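Local structure of chorismate mutase (Burkholderia thailandensis, 6CNZ) at residues A16-L20 and A125-V129. The protein catalyses the rearrangement of chorismate to prephenate, the step that leads toward phenylalanine and tyrosine, and probably works as an all-helical dimer. Numbering follows the deposited sequence.
Sequences ALTNL and ALARV
Two α-helical segments, 16-20 near the start of helix 15-29 and 125-129 on helix 107-129, pack nearly antiparallel in the all-helical fold of a type II chorismate mutase. Their axes approach to 8.7 Å at a signed crossing angle of -150°, with CA pairs A16-V129 at 5.6 Å and L20-A125 at 5.5 Å. Small alanines permit this closeness: A16 CB lies 3.7 Å from R128 O and 3.8 Å from V129 CG2. V129 (chi1 t) wedges between helix turns, its CG1 3.8 Å from L17 CD2 and its CG2 3.8 Å from L20 CD2. L20 (t, p) reaches A125 CB with CD1 at 3.8 Å, and F75 of helix 69-96 adjoins it. No direct hydrogen bond crosses; water bridges instead. One water donates to A16 O (2.7 Å) and A125 O (2.9 Å). Long R128 extends to the dimer interface, hydrogen-bonding through NH2 to T151 OG1 and through NH1 to N148 O of the second subunit, while a second water accepts from N19 ND2 (2.9 Å) and R128 NH1 (3.0 Å).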
loop_
_atom_site.group_PDB
_atom_site.type_symbol
_atom_site.label_atom_id
_atom_site.label_comp_id
_atom_site.label_asym_id
_atom_site.label_seq_id
_atom_site.Cartn_x
_atom_site.Cartn_y
_atom_site.Cartn_z
ATOM N N ALA A 16 -14.022 -0.974 7.908
ATOM C CA ALA A 16 -13.077 -0.298 8.794
ATOM C C ALA A 16 -11.871 -1.183 9.068
ATOM O O ALA A 16 -10.718 -0.752 8.919
ATOM C CB ALA A 16 -13.762 0.100 10.099
ATOM N N LEU A 17 -12.124 -2.442 9.441
ATOM C CA LEU A 17 -11.042 -3.395 9.652
ATOM C C LEU A 17 -10.248 -3.633 8.375
ATOM O O LEU A 17 -9.015 -3.689 8.410
ATOM C CB LEU A 17 -11.602 -4.721 10.165
ATOM C CG LEU A 17 -12.125 -4.755 11.590
ATOM C CD1 LEU A 17 -12.747 -6.131 11.845
ATOM C CD2 LEU A 17 -10.988 -4.491 12.540
ATOM N N THR A 18 -10.941 -3.809 7.247
ATOM C CA THR A 18 -10.271 -4.085 5.980
ATOM C C THR A 18 -9.302 -2.973 5.608
ATOM O O THR A 18 -8.178 -3.233 5.152
ATOM C CB THR A 18 -11.322 -4.261 4.882
ATOM O OG1 THR A 18 -12.327 -5.181 5.319
ATOM C CG2 THR A 18 -10.677 -4.796 3.612
ATOM N N ASN A 19 -9.722 -1.720 5.788
ATOM C CA ASN A 19 -8.849 -0.590 5.486
ATOM C C ASN A 19 -7.665 -0.545 6.438
ATOM O O ASN A 19 -6.533 -0.258 6.020
ATOM C CB ASN A 19 -9.647 0.706 5.546
ATOM C CG ASN A 19 -10.293 1.048 4.210
ATOM O OD1 ASN A 19 -9.842 0.592 3.162
ATOM N ND2 ASN A 19 -11.321 1.879 4.241
ATOM N N LEU A 20 -7.904 -0.869 7.711
ATOM C CA LEU A 20 -6.828 -0.899 8.701
ATOM C C LEU A 20 -5.762 -1.931 8.330
ATOM O O LEU A 20 -4.560 -1.646 8.378
ATOM C CB LEU A 20 -7.408 -1.204 10.092
ATOM C CG LEU A 20 -6.429 -1.080 11.258
ATOM C CD1 LEU A 20 -5.910 0.358 11.338
ATOM C CD2 LEU A 20 -7.070 -1.489 12.571
ATOM N N ALA A 125 -7.647 5.506 10.363
ATOM C CA ALA A 125 -8.219 4.176 10.192
ATOM C C ALA A 125 -8.521 3.531 11.539
ATOM O O ALA A 125 -9.555 2.877 11.697
ATOM C CB ALA A 125 -7.276 3.284 9.380
ATOM N N LEU A 126 -7.625 3.704 12.517
ATOM C CA LEU A 126 -7.855 3.161 13.851
ATOM C C LEU A 126 -9.096 3.775 14.490
ATOM O O LEU A 126 -9.868 3.078 15.163
ATOM C CB LEU A 126 -6.622 3.409 14.723
ATOM C CG LEU A 126 -6.367 2.522 15.947
ATOM C CD1 LEU A 126 -6.200 1.054 15.542
ATOM C CD2 LEU A 126 -5.124 3.016 16.669
ATOM N N ALA A 127 -9.294 5.085 14.297
ATOM C CA ALA A 127 -10.480 5.753 14.830
ATOM C C ALA A 127 -11.760 5.086 14.350
ATOM O O ALA A 127 -12.741 5.008 15.095
ATOM C CB ALA A 127 -10.488 7.229 14.429
ATOM N N ARG A 128 -11.782 4.609 13.101
ATOM C CA ARG A 128 -12.993 3.951 12.625
ATOM C C ARG A 128 -13.134 2.552 13.189
ATOM O O ARG A 128 -14.249 2.020 13.221
ATOM C CB ARG A 128 -13.025 3.891 11.100
ATOM C CG ARG A 128 -13.282 5.244 10.448
ATOM C CD ARG A 128 -13.086 5.162 8.952
ATOM N NE ARG A 128 -13.024 6.483 8.339
ATOM C CZ ARG A 128 -12.839 6.688 7.040
ATOM N NH1 ARG A 128 -12.705 5.650 6.227
ATOM N NH2 ARG A 128 -12.785 7.923 6.555
ATOM N N VAL A 129 -12.033 1.942 13.620
ATOM C CA VAL A 129 -12.099 0.607 14.205
ATOM C C VAL A 129 -12.411 0.657 15.697
ATOM O O VAL A 129 -12.949 -0.315 16.243
ATOM C CB VAL A 129 -10.783 -0.129 13.893
ATOM C CG1 VAL A 129 -10.631 -1.396 14.710
ATOM C CG2 VAL A 129 -10.735 -0.454 12.399
HETATM O O HOH W 1 -10.679 1.966 9.212
HETATM O O HOH W 2 -12.217 2.752 6.882
#